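Long-range contacts in malate dehydrogenase (Naegleria fowleri, PDB 6UM4), which probably catalyses the reversible oxidation of malate to oxaloacetate with a nicotinamide dinucleotide as the hydride acceptor: residues E138-L143 against L163-N168; D216-I221 against D345-N350; P241-T246 against A357-G362; T249-D254 against A333-A338; H280-Y285 against V316-A321. All coordinates share one frame; numbering follows the deposited sequence. Where two conformers were deposited one is given.

Contact 1: E138-L143 against L163-N168; sequences EAMKAL and LTDSEN
Met-140 reaches from the first turn of helix 140-151 to the strand end at Leu-163 and Thr-164, and its side chain accounts for much of the contact. From CB the chain sets off with CG anti to the carbonyl carbon (chi1 -66°), and CG passes 4.1 Å from CB of Asp-165. The sulphur follows: SD sits 3.8 Å from Asp-165 CB and at a similar distance from the carbonyl oxygen of Thr-164. Bends at chi2 (-50°) and chi3 (-70°) fold the thioether, and the terminal methyl ends against main chain, with Met-140 CE 3.5 Å from Thr-164 C. The same methyl lies 4.2 Å from Leu-163 CB. The side chains of Met-140 and Asp-165 cross at about a right angle, with the carboxylate at the exposed edge of the contact.

One helical turn on, Leu-143 and Leu-163 slide past each other in opposite directions. CD2 of Leu-143 meets CB of Leu-163 at 3.8 Å, while Leu-163 CD2 comes within 3.9 Å of Leu-143 CG. Leu-133 of the neighbouring strand touches both leucines. At the end of the strand, Thr-164 OG1 accepts a hydrogen bond from the backbone N of Ser-166 (2.8 Å), an ST turn, and Ser-166 OG in turn caps the N of Asp-169 at the start of helix 167-171. No hydrogen bond joins the two segments; this is helix-on-strand packing within the beta-alpha-beta unit 129-134, 140-151, 158-164 of a Rossmann fold, whose last strand is outermost in the parallel sheet.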
# COMPACT_ATOMS: atom_id res chain seq x y z
N GLU A 138 -22.38 -3.01 -11.44
CA GLU A 138 -22.89 -1.99 -10.55
C GLU A 138 -21.80 -1.21 -9.82
O GLU A 138 -22.14 -0.27 -9.09
CB GLU A 138 -23.87 -2.63 -9.56
CG GLU A 138 -23.29 -3.83 -8.81
CD GLU A 138 -23.43 -5.14 -9.60
OE1 GLU A 138 -23.78 -5.09 -10.80
OE2 GLU A 138 -23.17 -6.22 -9.02
N ALA A 139 -20.53 -1.59 -9.95
CA ALA A 139 -19.43 -0.90 -9.29
C ALA A 139 -18.56 -0.10 -10.25
O ALA A 139 -17.46 0.31 -9.87
CB ALA A 139 -18.56 -1.90 -8.51
N MET A 140 -18.99 0.08 -11.50
CA MET A 140 -18.14 0.75 -12.48
C MET A 140 -17.96 2.23 -12.17
O MET A 140 -16.88 2.79 -12.43
CB MET A 140 -18.70 0.55 -13.89
CG MET A 140 -18.65 -0.91 -14.33
SD MET A 140 -17.03 -1.70 -14.12
CE MET A 140 -16.15 -0.81 -15.39
N LYS A 141 -18.98 2.90 -11.62
CA LYS A 141 -18.79 4.30 -11.25
C LYS A 141 -17.71 4.44 -10.19
O LYS A 141 -16.84 5.31 -10.30
CB LYS A 141 -20.11 4.92 -10.76
N ALA A 142 -17.72 3.56 -9.19
CA ALA A 142 -16.67 3.59 -8.17
C ALA A 142 -15.31 3.20 -8.75
O ALA A 142 -14.28 3.73 -8.30
CB ALA A 142 -17.03 2.66 -7.01
N LEU A 143 -15.29 2.29 -9.72
CA LEU A 143 -14.01 1.89 -10.31
C LEU A 143 -13.32 3.05 -11.00
O LEU A 143 -12.08 3.15 -10.94
CB LEU A 143 -14.24 0.75 -11.31
CG LEU A 143 -12.98 0.09 -11.86
CD1 LEU A 143 -12.16 -0.54 -10.72
CD2 LEU A 143 -13.36 -0.94 -12.90
N LEU A 163 -10.52 -0.21 -17.65
CA LEU A 163 -11.62 -0.57 -16.76
C LEU A 163 -12.70 -1.32 -17.52
O LEU A 163 -13.06 -0.92 -18.63
CB LEU A 163 -12.26 0.68 -16.15
CG LEU A 163 -11.40 1.80 -15.57
CD1 LEU A 163 -12.33 2.83 -14.98
CD2 LEU A 163 -10.44 1.28 -14.53
N THR A 164 -13.27 -2.36 -16.90
CA THR A 164 -14.32 -3.10 -17.59
C THR A 164 -15.12 -3.93 -16.60
O THR A 164 -14.64 -4.28 -15.52
CB THR A 164 -13.76 -3.99 -18.71
OG1 THR A 164 -14.83 -4.72 -19.31
CG2 THR A 164 -12.72 -4.95 -18.19
N ASP A 165 -16.36 -4.23 -16.98
CA ASP A 165 -17.14 -5.24 -16.27
C ASP A 165 -17.30 -6.52 -17.08
O ASP A 165 -18.20 -7.31 -16.81
CB ASP A 165 -18.51 -4.69 -15.86
CG ASP A 165 -19.37 -4.28 -17.06
OD1 ASP A 165 -18.96 -4.50 -18.22
OD2 ASP A 165 -20.46 -3.72 -16.82
N SER A 166 -16.44 -6.72 -18.08
CA SER A 166 -16.50 -7.89 -18.96
C SER A 166 -15.27 -8.74 -18.78
O SER A 166 -14.15 -8.29 -19.08
CB SER A 166 -16.60 -7.49 -20.42
OG SER A 166 -16.04 -8.54 -21.20
N GLU A 167 -15.47 -10.00 -18.37
CA GLU A 167 -14.34 -10.89 -18.19
C GLU A 167 -13.62 -11.12 -19.50
O GLU A 167 -12.39 -11.20 -19.53
CB GLU A 167 -14.82 -12.21 -17.57
CG GLU A 167 -15.31 -12.01 -16.14
CD GLU A 167 -16.05 -13.21 -15.58
OE1 GLU A 167 -16.35 -14.14 -16.36
OE2 GLU A 167 -16.33 -13.22 -14.35
N ASN A 168 -14.37 -11.20 -20.60
CA ASN A 168 -13.71 -11.32 -21.90
C ASN A 168 -12.77 -10.14 -22.16
O ASN A 168 -11.60 -10.33 -22.50
CB ASN A 168 -14.75 -11.45 -23.01
CG ASN A 168 -14.12 -11.78 -24.35
OD1 ASN A 168 -13.79 -12.93 -24.64
ND2 ASN A 168 -13.96 -10.77 -25.19

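Contact 2: D216-I221 against D345-N350; sequences DVLVLI and DWVLGN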
# COMPACT_ATOMS: atom_id res chain seq x y z
N ASP A 216 1.60 -17.76 -21.60
CA ASP A 216 2.41 -17.96 -20.41
C ASP A 216 1.82 -17.29 -19.18
O ASP A 216 2.56 -17.03 -18.22
CB ASP A 216 3.83 -17.43 -20.63
CG ASP A 216 4.59 -18.19 -21.70
OD1 ASP A 216 4.27 -19.38 -21.95
OD2 ASP A 216 5.52 -17.60 -22.30
N VAL A 217 0.52 -16.97 -19.20
CA VAL A 217 -0.08 -16.20 -18.13
C VAL A 217 0.07 -16.93 -16.80
O VAL A 217 -0.03 -18.17 -16.72
CB VAL A 217 -1.56 -15.90 -18.44
CG1 VAL A 217 -2.33 -17.20 -18.65
CG2 VAL A 217 -2.20 -15.06 -17.32
N LEU A 218 0.37 -16.18 -15.74
CA LEU A 218 0.37 -16.70 -14.38
C LEU A 218 -0.86 -16.16 -13.68
O LEU A 218 -1.13 -14.95 -13.76
CB LEU A 218 1.65 -16.34 -13.62
CG LEU A 218 2.97 -16.75 -14.29
CD1 LEU A 218 4.16 -16.31 -13.46
CD2 LEU A 218 3.01 -18.30 -14.56
N VAL A 219 -1.61 -17.05 -13.04
CA VAL A 219 -2.90 -16.72 -12.42
C VAL A 219 -2.81 -17.01 -10.93
O VAL A 219 -2.52 -18.15 -10.53
CB VAL A 219 -4.05 -17.53 -13.05
CG1 VAL A 219 -5.37 -17.10 -12.44
CG2 VAL A 219 -4.09 -17.38 -14.56
N LEU A 220 -3.11 -16.00 -10.11
CA LEU A 220 -3.14 -16.15 -8.66
C LEU A 220 -4.59 -16.01 -8.21
O LEU A 220 -5.24 -15.01 -8.52
CB LEU A 220 -2.25 -15.10 -7.99
CG LEU A 220 -2.40 -15.03 -6.47
CD1 LEU A 220 -2.06 -16.39 -5.83
CD2 LEU A 220 -1.56 -13.92 -5.89
N ILE A 221 -5.09 -17.01 -7.50
CA ILE A 221 -6.45 -16.97 -6.95
C ILE A 221 -6.36 -16.58 -5.48
O ILE A 221 -5.69 -17.25 -4.69
CB ILE A 221 -7.17 -18.32 -7.10
CG1 ILE A 221 -7.72 -18.52 -8.52
CG2 ILE A 221 -8.32 -18.40 -6.10
CD1 ILE A 221 -6.70 -18.90 -9.56
N ASP A 345 7.61 -13.29 -5.75
CA ASP A 345 8.44 -14.50 -5.68
C ASP A 345 8.19 -15.43 -6.87
O ASP A 345 9.13 -16.03 -7.41
CB ASP A 345 8.17 -15.22 -4.35
CG ASP A 345 8.60 -14.38 -3.12
OD1 ASP A 345 9.21 -13.30 -3.31
OD2 ASP A 345 8.32 -14.79 -1.97
N TRP A 346 6.93 -15.56 -7.32
CA TRP A 346 6.63 -16.39 -8.48
C TRP A 346 7.43 -15.94 -9.70
O TRP A 346 7.98 -16.77 -10.45
CB TRP A 346 5.13 -16.34 -8.78
CG TRP A 346 4.54 -17.52 -9.54
CD1 TRP A 346 5.21 -18.59 -10.05
CD2 TRP A 346 3.15 -17.74 -9.84
NE1 TRP A 346 4.32 -19.47 -10.65
CE2 TRP A 346 3.05 -18.98 -10.52
CE3 TRP A 346 1.97 -17.01 -9.58
CZ2 TRP A 346 1.83 -19.49 -10.97
CZ3 TRP A 346 0.75 -17.54 -10.01
CH2 TRP A 346 0.70 -18.76 -10.71
N VAL A 347 7.52 -14.63 -9.90
CA VAL A 347 8.17 -14.05 -11.08
C VAL A 347 9.67 -13.86 -10.89
O VAL A 347 10.45 -14.12 -11.80
CB VAL A 347 7.48 -12.71 -11.43
CG1 VAL A 347 8.23 -11.97 -12.52
CG2 VAL A 347 6.03 -12.93 -11.78
N LEU A 348 10.10 -13.38 -9.72
CA LEU A 348 11.50 -13.02 -9.54
C LEU A 348 12.28 -13.99 -8.67
O LEU A 348 13.50 -13.88 -8.58
CB LEU A 348 11.61 -11.60 -8.96
CG LEU A 348 10.99 -10.51 -9.85
CD1 LEU A 348 10.94 -9.17 -9.14
CD2 LEU A 348 11.71 -10.39 -11.18
N GLY A 349 11.61 -14.96 -8.04
CA GLY A 349 12.30 -15.97 -7.26
C GLY A 349 12.51 -15.55 -5.81
O GLY A 349 12.43 -14.38 -5.45
N ASN A 350 12.77 -16.55 -4.97
CA ASN A 350 13.01 -16.32 -3.55
C ASN A 350 13.78 -17.53 -3.04
O ASN A 350 13.36 -18.67 -3.29
CB ASN A 350 11.69 -16.14 -2.78
CG ASN A 350 11.89 -15.75 -1.32
OD1 ASN A 350 12.96 -15.92 -0.73
ND2 ASN A 350 10.81 -15.28 -0.70
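Leu-218 lies over one face of the Trp-346 indole. Its CB stands 3.9 Å from the centroid of the six-membered ring and only 10° off the ring normal, a CH-pi contact. Both methyls continue across the same bicycle: Leu-218 CD1 meets CD2 and CG of Trp-346, while Leu-218 CD2 meets CZ2 and CE2. Trp-346 CG is anti to the backbone N (chi1 -156°), and the ring tip points into the strand backbone. There the contact changes character: Val-219 O approaches Trp-346 CH2 at the ring edge to 3.3 Å, with Leu-220 N near the ring plane as well. At the flank, Leu-218 CD1 touches Val-347 CG2 at 4.2 Å.

In the next shell, the ring of His-342 meets the indole nearly perpendicularly and that of Tyr-384 at about 45°, while Trp-346 NE1 makes a weak hydrogen bond to Gly-382 O. The last turn of helix 332-348 closes with Gly-349 N hydrogen-bonded to Asp-345 O at 2.8 Å. Asp-345 OD2 takes Asn-350 ND2 at 2.8 Å from above the carboxylate plane, and also forms a salt bridge with Arg-250.

With no hydrogen bond between the segments, the strand of the Rossmann sheet and the C-terminal-domain helix meet through apolar burial. A polar touch comes from the aromatic C-H edge turned toward the carbonyl of Val-219, consistent with weak electrostatic attraction.

Contact 3: P241-T246 against A357-G362; sequences PPENIT and AIPSRG
Thr-246 and Ile-358 bring their CA atoms to 5.1 Å, yet the two segments share no backbone hydrogen bond; Ala-357 pairs instead with Ala-247, just past the first segment. Here strand 245-247, outermost in the parallel Rossmann sheet, meets strand 353-359 of the C-terminal domain's antiparallel sheet. Ala-357 O lies 3.3 Å from Thr-246 CB, and the CG2 methyls of Thr-246 and Ile-358 lie near each other beside it, while Thr-246 OG1 is hydrogen-bonded to His-342 NE2.

Farther along, the Pro-359 ring presses on the 3-10 segment 242-244, its CG 3.4 Å from Pro-242 O and also close to Pro-242 CB. Trp-371 of the adjoining strand touches both prolines.

The exposed end is closed by a side-on salt bridge. Arg-361 grips both carboxylate oxygens of Glu-243: NE reaches OE2 at 2.9 Å, nearly straight, and the longer arm runs from Arg-361 NH2 to Glu-243 OE1 at 3.3 Å. Each oxygen uses its syn lone pair, and the two groups are nearly coplanar, 7° apart. A bend at chi2 (74°) turns CD of Glu-243 toward Pro-359 CG. Pro-242 CG rests 3.5 Å from Arg-361 NH2. One water donates to Glu-243 OE2 (2.9 Å from the water oxygen) and to Pro-359 O (2.7 Å).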
# COMPACT_ATOMS: atom_id res chain seq x y z
N PRO A 241 -1.04 -24.45 -18.64
CA PRO A 241 -0.40 -25.42 -17.77
C PRO A 241 -0.89 -25.27 -16.34
O PRO A 241 -0.93 -24.15 -15.80
CB PRO A 241 1.09 -25.07 -17.88
CG PRO A 241 1.20 -24.38 -19.21
CD PRO A 241 -0.07 -23.63 -19.37
N PRO A 242 -1.34 -26.36 -15.73
CA PRO A 242 -1.93 -26.26 -14.39
C PRO A 242 -1.03 -25.58 -13.38
O PRO A 242 -1.54 -24.90 -12.48
CB PRO A 242 -2.22 -27.72 -14.03
CG PRO A 242 -2.51 -28.37 -15.43
CD PRO A 242 -1.49 -27.71 -16.31
N GLU A 243 0.29 -25.71 -13.51
CA GLU A 243 1.21 -25.08 -12.58
C GLU A 243 1.22 -23.55 -12.69
O GLU A 243 1.76 -22.88 -11.80
CB GLU A 243 2.63 -25.61 -12.80
CG GLU A 243 2.91 -26.90 -12.06
CD GLU A 243 2.22 -28.10 -12.68
OE1 GLU A 243 1.73 -27.97 -13.83
OE2 GLU A 243 2.17 -29.16 -12.01
N ASN A 244 0.70 -23.00 -13.78
CA ASN A 244 0.62 -21.55 -13.93
C ASN A 244 -0.59 -20.93 -13.23
O ASN A 244 -0.78 -19.71 -13.32
CB ASN A 244 0.62 -21.17 -15.42
CG ASN A 244 1.97 -21.39 -16.07
OD1 ASN A 244 2.96 -21.63 -15.39
ND2 ASN A 244 2.02 -21.33 -17.38
N ILE A 245 -1.43 -21.73 -12.58
CA ILE A 245 -2.57 -21.25 -11.81
C ILE A 245 -2.41 -21.73 -10.38
O ILE A 245 -2.47 -22.94 -10.13
CB ILE A 245 -3.90 -21.75 -12.40
CG1 ILE A 245 -4.02 -21.37 -13.88
CG2 ILE A 245 -5.08 -21.24 -11.58
CD1 ILE A 245 -5.32 -21.85 -14.51
N THR A 246 -2.24 -20.80 -9.43
CA THR A 246 -2.10 -21.19 -8.04
C THR A 246 -3.11 -20.45 -7.17
O THR A 246 -3.70 -19.45 -7.58
CB THR A 246 -0.68 -20.93 -7.52
OG1 THR A 246 -0.38 -19.54 -7.65
CG2 THR A 246 0.33 -21.73 -8.34
N ALA A 357 -0.42 -22.83 -2.89
CA ALA A 357 -1.37 -23.90 -3.19
C ALA A 357 -1.30 -24.23 -4.68
O ALA A 357 -1.69 -23.41 -5.52
CB ALA A 357 -2.79 -23.50 -2.80
N ILE A 358 -0.83 -25.43 -5.01
CA ILE A 358 -0.45 -25.75 -6.38
C ILE A 358 -1.16 -27.04 -6.80
O ILE A 358 -1.63 -27.80 -5.94
CB ILE A 358 1.09 -25.88 -6.51
CG1 ILE A 358 1.56 -27.17 -5.82
CG2 ILE A 358 1.79 -24.69 -5.84
CD1 ILE A 358 3.05 -27.40 -5.87
N PRO A 359 -1.27 -27.30 -8.11
CA PRO A 359 -1.85 -28.59 -8.53
C PRO A 359 -1.00 -29.74 -8.03
O PRO A 359 0.22 -29.78 -8.22
CB PRO A 359 -1.84 -28.51 -10.07
CG PRO A 359 -0.81 -27.47 -10.39
CD PRO A 359 -0.93 -26.45 -9.26
N SER A 360 -1.66 -30.69 -7.39
CA SER A 360 -0.95 -31.88 -6.92
C SER A 360 -0.60 -32.79 -8.09
O SER A 360 -1.48 -33.23 -8.84
CB SER A 360 -1.80 -32.62 -5.90
OG SER A 360 -1.21 -33.86 -5.59
N ARG A 361 0.69 -33.06 -8.25
CA ARG A 361 1.19 -34.16 -9.07
C ARG A 361 1.59 -35.36 -8.20
O ARG A 361 2.47 -36.14 -8.59
CB ARG A 361 2.36 -33.70 -9.93
CG ARG A 361 2.08 -32.46 -10.81
CD ARG A 361 1.07 -32.77 -11.93
NE ARG A 361 0.89 -31.64 -12.86
CZ ARG A 361 0.16 -31.69 -13.98
NH1 ARG A 361 -0.32 -32.84 -14.42
NH2 ARG A 361 0.05 -30.61 -14.74
N GLY A 362 0.98 -35.51 -7.03
CA GLY A 362 1.30 -36.61 -6.14
C GLY A 362 2.49 -36.40 -5.24
O GLY A 362 2.93 -37.36 -4.61
O HOH W 1 2.70 -29.50 -9.13

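Contact 4: T249-D254 against A333-A338; sequences TRLDHD and ASAADA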
# COMPACT_ATOMS: atom_id res chain seq x y z
N THR A 249 -1.78 -19.13 -0.26
CA THR A 249 -1.63 -19.42 1.17
C THR A 249 -0.51 -18.59 1.78
O THR A 249 -0.09 -18.85 2.92
CB THR A 249 -1.35 -20.90 1.38
OG1 THR A 249 -0.26 -21.28 0.55
CG2 THR A 249 -2.58 -21.70 1.00
N ARG A 250 0.01 -17.62 1.02
CA ARG A 250 1.15 -16.85 1.46
C ARG A 250 0.82 -16.06 2.71
O ARG A 250 1.72 -15.75 3.49
CB ARG A 250 1.59 -15.90 0.33
CG ARG A 250 2.85 -15.09 0.63
CD ARG A 250 3.96 -15.99 1.16
NE ARG A 250 5.20 -15.26 1.31
CZ ARG A 250 6.10 -15.08 0.34
NH1 ARG A 250 5.90 -15.59 -0.87
NH2 ARG A 250 7.20 -14.36 0.60
N LEU A 251 -0.46 -15.71 2.91
CA LEU A 251 -0.81 -14.95 4.10
C LEU A 251 -0.80 -15.85 5.33
O LEU A 251 -0.31 -15.45 6.40
CB LEU A 251 -2.16 -14.26 3.93
CG LEU A 251 -2.51 -13.41 5.16
CD1 LEU A 251 -1.47 -12.32 5.39
CD2 LEU A 251 -3.94 -12.86 5.16
N ASP A 252 -1.33 -17.07 5.21
CA ASP A 252 -1.15 -18.06 6.27
C ASP A 252 0.33 -18.23 6.58
O ASP A 252 0.75 -18.21 7.75
CB ASP A 252 -1.78 -19.40 5.88
CG ASP A 252 -3.23 -19.28 5.41
OD1 ASP A 252 -4.09 -18.70 6.12
OD2 ASP A 252 -3.55 -19.85 4.34
N HIS A 253 1.13 -18.40 5.53
CA HIS A 253 2.58 -18.55 5.68
C HIS A 253 3.19 -17.40 6.47
O HIS A 253 3.87 -17.60 7.48
CB HIS A 253 3.20 -18.67 4.29
CG HIS A 253 4.69 -18.81 4.30
ND1 HIS A 253 5.32 -20.02 4.09
CD2 HIS A 253 5.67 -17.90 4.48
CE1 HIS A 253 6.63 -19.85 4.15
NE2 HIS A 253 6.87 -18.57 4.38
N ASP A 254 2.92 -16.16 6.03
CA ASP A 254 3.49 -15.01 6.71
C ASP A 254 2.95 -14.87 8.13
O ASP A 254 3.64 -14.32 9.00
CB ASP A 254 3.21 -13.72 5.89
CG ASP A 254 4.01 -13.67 4.59
OD1 ASP A 254 5.01 -14.43 4.46
OD2 ASP A 254 3.62 -12.89 3.69
N ALA A 333 -5.22 -5.24 4.12
CA ALA A 333 -3.88 -4.76 3.81
C ALA A 333 -2.87 -5.91 3.83
O ALA A 333 -1.99 -5.97 2.97
CB ALA A 333 -3.48 -3.66 4.80
N SER A 334 -2.95 -6.80 4.82
CA SER A 334 -1.99 -7.90 4.81
C SER A 334 -2.31 -8.94 3.72
O SER A 334 -1.39 -9.53 3.16
CB SER A 334 -1.86 -8.54 6.21
OG SER A 334 -3.11 -8.75 6.84
N ALA A 335 -3.59 -9.15 3.37
CA ALA A 335 -3.85 -10.05 2.25
C ALA A 335 -3.27 -9.48 0.95
O ALA A 335 -2.70 -10.22 0.14
CB ALA A 335 -5.35 -10.33 2.09
N ALA A 336 -3.42 -8.16 0.73
CA ALA A 336 -2.79 -7.54 -0.43
C ALA A 336 -1.28 -7.71 -0.37
O ALA A 336 -0.64 -8.03 -1.37
CB ALA A 336 -3.17 -6.06 -0.52
N ASP A 337 -0.70 -7.52 0.83
CA ASP A 337 0.74 -7.73 1.00
C ASP A 337 1.16 -9.16 0.63
O ASP A 337 2.19 -9.36 -0.02
CB ASP A 337 1.14 -7.43 2.44
CG ASP A 337 2.61 -7.69 2.68
OD1 ASP A 337 3.43 -6.81 2.34
OD2 ASP A 337 2.94 -8.78 3.20
N ALA A 338 0.40 -10.16 1.09
CA ALA A 338 0.72 -11.54 0.73
C ALA A 338 0.62 -11.77 -0.78
O ALA A 338 1.42 -12.53 -1.35
CB ALA A 338 -0.21 -12.49 1.47
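Leu-251 projects from helix 250-254 onto the helical turn 334-338, meeting Ser-334, Ala-335 and Ala-338, with its CG anti to the backbone N (chi1 -178°). Its CB meets Ala-338 CB at 3.6 Å, and the two branches then divide: CD1 goes to Ser-334 O at 3.6 Å, CD2 to Ala-335 CA at 4.0 Å. With Ala-335 and Ala-338 there, the leucine comes close to the other backbone, and the local axes pass 9.0 Å apart at 106°. Beside this, Arg-250 lays its CG 3.5 Å from Ala-338 O before its guanidinium turns off to Asp-345.

The side chains of Asp-254 and Asp-337 cross at about a right angle, their OD2 atoms 4.2 Å apart. Nearby cations probably offset that repulsion: Arg-250 NE forms a salt bridge with Asp-254 OD1 one turn on, at 3.3 Å, and Asp-337 pairs with Arg-116 and Lys-341.

The second subunit completes the surroundings, its Asp-152 packing on Leu-251 and Asp-254 and its Glu-149 hydrogen-bonding Ser-334 OG, which places the crossing at the dimer interface. Within the chain, helix 332-348 also packs on helix 108-118 through Ala-335 and Ala-336, while the start of helix 250-264 lies against strand 353-359 through Thr-249 and Arg-250.

Contact 5: H280-Y285 against V316-A321; sequences HSATQY and VQQRGA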
# COMPACT_ATOMS: atom_id res chain seq x y z
N HIS A 280 -6.44 -23.53 2.00
CA HIS A 280 -6.47 -22.18 2.59
C HIS A 280 -7.73 -22.09 3.45
O HIS A 280 -8.77 -21.54 3.05
CB HIS A 280 -6.43 -21.11 1.49
CG HIS A 280 -6.57 -19.71 2.00
ND1 HIS A 280 -5.74 -19.17 2.96
CD2 HIS A 280 -7.45 -18.73 1.67
CE1 HIS A 280 -6.10 -17.92 3.20
NE2 HIS A 280 -7.14 -17.63 2.43
N SER A 281 -7.65 -22.65 4.66
CA SER A 281 -8.81 -22.76 5.52
C SER A 281 -8.33 -23.13 6.91
O SER A 281 -7.13 -23.27 7.16
CB SER A 281 -9.79 -23.81 5.00
OG SER A 281 -9.30 -25.09 5.32
N ALA A 282 -9.29 -23.32 7.81
CA ALA A 282 -8.93 -23.68 9.18
C ALA A 282 -8.35 -25.09 9.30
O ALA A 282 -7.83 -25.42 10.37
CB ALA A 282 -10.14 -23.55 10.10
N THR A 283 -8.41 -25.92 8.26
CA THR A 283 -7.76 -27.23 8.32
C THR A 283 -6.32 -27.19 7.85
O THR A 283 -5.66 -28.24 7.81
CB THR A 283 -8.51 -28.26 7.46
OG1 THR A 283 -8.23 -28.03 6.07
CG2 THR A 283 -10.01 -28.19 7.71
N GLN A 284 -5.81 -26.02 7.50
CA GLN A 284 -4.44 -25.91 7.06
C GLN A 284 -3.51 -26.48 8.12
O GLN A 284 -3.83 -26.52 9.31
CB GLN A 284 -4.09 -24.45 6.80
CG GLN A 284 -4.02 -23.64 8.08
CD GLN A 284 -3.81 -22.17 7.82
OE1 GLN A 284 -2.67 -21.71 7.76
NE2 GLN A 284 -4.90 -21.42 7.73
N TYR A 285 -2.35 -26.93 7.68
CA TYR A 285 -1.35 -27.41 8.61
C TYR A 285 -0.13 -26.52 8.54
O TYR A 285 0.69 -26.67 7.63
CB TYR A 285 -0.98 -28.87 8.34
CG TYR A 285 0.15 -29.33 9.22
CD1 TYR A 285 0.16 -29.05 10.60
CD2 TYR A 285 1.23 -30.01 8.69
CE1 TYR A 285 1.20 -29.45 11.39
CE2 TYR A 285 2.27 -30.41 9.49
CZ TYR A 285 2.25 -30.13 10.83
OH TYR A 285 3.30 -30.55 11.61
N VAL A 316 -2.52 -19.46 14.16
CA VAL A 316 -2.34 -19.22 12.74
C VAL A 316 -3.65 -19.44 12.00
O VAL A 316 -4.00 -18.67 11.10
CB VAL A 316 -1.23 -20.14 12.18
CG1 VAL A 316 -1.10 -19.94 10.68
CG2 VAL A 316 0.10 -19.86 12.84
N GLN A 317 -4.40 -20.48 12.37
CA GLN A 317 -5.65 -20.79 11.69
C GLN A 317 -6.69 -19.71 11.94
O GLN A 317 -7.49 -19.40 11.06
CB GLN A 317 -6.19 -22.15 12.16
CG GLN A 317 -5.38 -23.36 11.74
CD GLN A 317 -5.80 -24.61 12.50
OE1 GLN A 317 -6.34 -24.53 13.62
NE2 GLN A 317 -5.57 -25.77 11.90
N GLN A 318 -6.69 -19.12 13.15
CA GLN A 318 -7.74 -18.20 13.57
C GLN A 318 -7.30 -16.75 13.50
O GLN A 318 -7.98 -15.87 14.05
CB GLN A 318 -8.21 -18.53 14.98
CG GLN A 318 -8.71 -19.95 15.09
CD GLN A 318 -9.88 -20.19 14.15
OE1 GLN A 318 -10.70 -19.30 13.91
NE2 GLN A 318 -9.94 -21.40 13.59
N ARG A 319 -6.17 -16.47 12.86
CA ARG A 319 -5.61 -15.12 12.86
C ARG A 319 -6.56 -14.11 12.22
O ARG A 319 -6.65 -12.96 12.67
CB ARG A 319 -4.27 -15.14 12.15
CG ARG A 319 -3.62 -13.78 12.12
CD ARG A 319 -3.27 -13.26 13.50
NE ARG A 319 -2.25 -12.23 13.37
CZ ARG A 319 -1.54 -11.75 14.38
NH1 ARG A 319 -1.74 -12.19 15.61
NH2 ARG A 319 -0.63 -10.82 14.16
N GLY A 320 -7.26 -14.50 11.16
CA GLY A 320 -8.20 -13.58 10.53
C GLY A 320 -9.31 -13.14 11.47
O GLY A 320 -9.71 -11.98 11.48
N ALA A 321 -9.83 -14.07 12.27
CA ALA A 321 -10.88 -13.71 13.21
C ALA A 321 -10.35 -12.75 14.27
O ALA A 321 -11.09 -11.88 14.73
CB ALA A 321 -11.47 -14.96 13.85
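Gln-317 drives its amide into the turn at Ala-282 to Gln-284, the close-fitting part of the contact. Its NE2 donates to Gln-284 O at 3.2 Å, in the carbonyl plane, with a C=O...N angle of 156°. Ala-282 O is nearer the same nitrogen, 2.8 Å from Gln-317 NE2, but the angle is too poor for a hydrogen bond. The side chains of Gln-284 and Gln-317 slide past each other in opposite directions, CG to CG at 3.9 Å, their amide planes 65° apart; Gln-284 CG lies between its own backbone N and carbonyl carbon (chi1 69°).

The receiving loop is a type I beta turn from Ser-281 to Gln-284, lying between two strands of the C-terminal domain's antiparallel sheet. Ser-281 O accepts from Gln-284 N and, on the opposite face of its plane, from Gln-284 NE2 at 3.0 Å. Next to the turn, His-280 ND1 is hydrogen-bonded to Asp-252 OD2, resembling the histidine-aspartate pair of lactate and malate dehydrogenases.

Toward solvent the fit slackens: exposed Ala-282 offers CB to Gln-318 NE2 at 4.1 Å. On the buried flank, by contrast, Gln-284 OE1 has no polar partner in the model and lies 3.8 Å from Val-316 CG1.

Overall arrangement
From the N terminus, contact 1 closes first, a short loop inside the Rossmann domain that is complete before any other opens. Contact 2 then opens at strand 218-221 and contact 3 at the neighbouring strand 245-247; contact 4 opens on helix 250-264 and contact 5 on the loop after strand 271-277. They close as 5, 4, 2, 3, so contact 5 nests in contact 4, contact 4 in both long loops, and contacts 2 and 3 cross. Those two tie the parallel sheet to the C-terminal domain, while 4 and 5 join parts of that domain. Contact 1 stands apart, its centre about 25 Å from that of contact 2.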